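Local coordinates for packaging protein UL32 (Human herpesvirus 8 type M, PDB 6XF9), which forms a zinc-binding pentameric ring that is required for packaging of the viral genome during herpesvirus assembly, at the interface of chains A and B. Coordinates in Å, arbitrary orientation; residue numbers count along the deposited sequence, not the author numbering. Chains: chain A/B, Packaging protein UL32.

The interface of chains A and B. Residues chain A 146, 149-150, 153; chain B 329, 368, 456-458, 461.
On chain A the contact is one face of helix 145-164, its residues spaced three and four apart with helical backbone torsions; chain B answers with the extended loop 456-458, the start of helix 459-465 and, flanking them, the ends of helices 329-338 and 360-369. The A-B contact is not an exact two-fold, as suits a ring of five copies in which unlike surfaces of neighbouring subunits join. The two methyls of A:Leu146 part. CD1 of A:Leu146 lies 3.6 Å from the backbone carbonyl carbon C of B:Leu456. CD2 of A:Leu146 turns to the tip of B:Leu329, 3.7 Å from its CD1, the two leucines crossing at about a right angle; CB of B:Phe368 borders the same methyl more loosely. At the other end A:Phe153, with CG anti to the backbone N, offers a ring face to the aliphatic stem of B:Gln461, which has CG anti to the backbone N (chi1 165°) and is extended beyond. CG of B:Gln461 sits 3.9 Å from the ring centroid of A:Phe153, displaced toward the rim at CD1, a CH-pi contact with ring and amide planes only 31° apart. Between these apolar ends, A:Asn150 points OD1 at the backbone N-H of B:His458, a weak hydrogen bond that is long at 3.3 Å though nearly straight. The same A:Asn150 OD1 is modelled 2.7 Å from OE1 of B:Gln461, the amide planes 80° apart: a clash of two acceptors as built. The amide of B:Gln461 is likely turned over, so that NE2 would donate to A:Asn150 OD1, which would then take two N-H groups. Beside the amides, OG of A:Ser149, in the crowded position between backbone N and carbonyl carbon, donates in the carbonyl plane to a lone pair of A:Leu146 O at 2.9 Å.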
# COMPACT_ATOMS: atom_id res chain seq x y z
N LEU A 146 -31.05 -11.02 -10.00
CA LEU A 146 -29.60 -11.12 -10.20
C LEU A 146 -28.83 -10.64 -8.98
O LEU A 146 -27.83 -11.26 -8.59
CB LEU A 146 -29.15 -10.35 -11.44
CG LEU A 146 -29.16 -11.14 -12.74
CD1 LEU A 146 -28.41 -10.39 -13.83
CD2 LEU A 146 -28.51 -12.48 -12.47
N SER A 149 -28.92 -13.19 -6.26
CA SER A 149 -28.07 -14.37 -6.48
C SER A 149 -26.64 -14.10 -6.05
O SER A 149 -25.94 -15.02 -5.61
CB SER A 149 -28.13 -14.81 -7.95
OG SER A 149 -27.22 -14.08 -8.76
N ASN A 150 -26.16 -12.86 -6.16
CA ASN A 150 -24.83 -12.56 -5.65
C ASN A 150 -24.76 -12.78 -4.14
O ASN A 150 -23.81 -13.41 -3.64
CB ASN A 150 -24.45 -11.14 -6.03
CG ASN A 150 -24.33 -10.98 -7.56
OD1 ASN A 150 -23.84 -11.88 -8.27
ND2 ASN A 150 -24.81 -9.85 -8.08
N PHE A 153 -24.90 -16.49 -3.36
CA PHE A 153 -23.58 -17.06 -3.62
C PHE A 153 -22.68 -16.94 -2.40
O PHE A 153 -22.15 -17.93 -1.90
CB PHE A 153 -22.98 -16.34 -4.82
CG PHE A 153 -21.62 -16.82 -5.21
CD1 PHE A 153 -21.48 -17.93 -6.03
CD2 PHE A 153 -20.49 -16.15 -4.78
CE1 PHE A 153 -20.23 -18.38 -6.40
CE2 PHE A 153 -19.25 -16.59 -5.14
CZ PHE A 153 -19.11 -17.70 -5.95
N LEU B 329 -32.24 -18.87 -10.27
CA LEU B 329 -32.31 -18.95 -11.73
C LEU B 329 -32.14 -20.37 -12.25
O LEU B 329 -32.76 -20.73 -13.26
CB LEU B 329 -31.29 -18.01 -12.36
CG LEU B 329 -31.62 -16.54 -12.17
CD1 LEU B 329 -30.42 -15.67 -12.51
CD2 LEU B 329 -32.80 -16.16 -13.02
N PHE B 368 -27.47 -15.21 -18.27
CA PHE B 368 -27.31 -14.32 -17.13
C PHE B 368 -25.89 -14.11 -16.65
O PHE B 368 -25.69 -13.16 -15.88
CB PHE B 368 -28.15 -14.83 -15.95
CG PHE B 368 -29.60 -15.07 -16.29
CD1 PHE B 368 -30.50 -14.00 -16.35
CD2 PHE B 368 -30.08 -16.36 -16.53
CE1 PHE B 368 -31.84 -14.20 -16.65
CE2 PHE B 368 -31.44 -16.57 -16.83
CZ PHE B 368 -32.31 -15.49 -16.89
N LEU B 456 -25.55 -8.66 -15.81
CA LEU B 456 -25.06 -10.02 -15.60
C LEU B 456 -24.78 -10.25 -14.13
O LEU B 456 -24.66 -9.30 -13.35
CB LEU B 456 -23.78 -10.29 -16.37
CG LEU B 456 -23.90 -10.07 -17.86
CD1 LEU B 456 -22.54 -10.28 -18.48
CD2 LEU B 456 -24.89 -11.09 -18.37
N ALA B 457 -24.67 -11.52 -13.75
CA ALA B 457 -24.12 -11.83 -12.44
C ALA B 457 -22.71 -11.29 -12.33
O ALA B 457 -22.07 -10.95 -13.33
CB ALA B 457 -24.12 -13.34 -12.20
N HIS B 458 -22.22 -11.20 -11.11
CA HIS B 458 -20.92 -10.59 -10.92
C HIS B 458 -19.86 -11.47 -11.57
O HIS B 458 -19.88 -12.70 -11.40
CB HIS B 458 -20.61 -10.41 -9.44
CG HIS B 458 -19.44 -9.51 -9.20
ND1 HIS B 458 -18.14 -9.97 -9.16
CD2 HIS B 458 -19.37 -8.16 -9.06
CE1 HIS B 458 -17.32 -8.95 -8.98
NE2 HIS B 458 -18.04 -7.84 -8.92
N GLN B 461 -18.26 -14.24 -9.40
CA GLN B 461 -19.10 -15.42 -9.27
C GLN B 461 -19.05 -16.26 -10.54
O GLN B 461 -19.03 -17.49 -10.48
CB GLN B 461 -20.54 -15.00 -8.95
CG GLN B 461 -21.55 -16.14 -9.15
CD GLN B 461 -23.00 -15.69 -8.94
OE1 GLN B 461 -23.27 -14.49 -8.79
NE2 GLN B 461 -23.94 -16.66 -8.91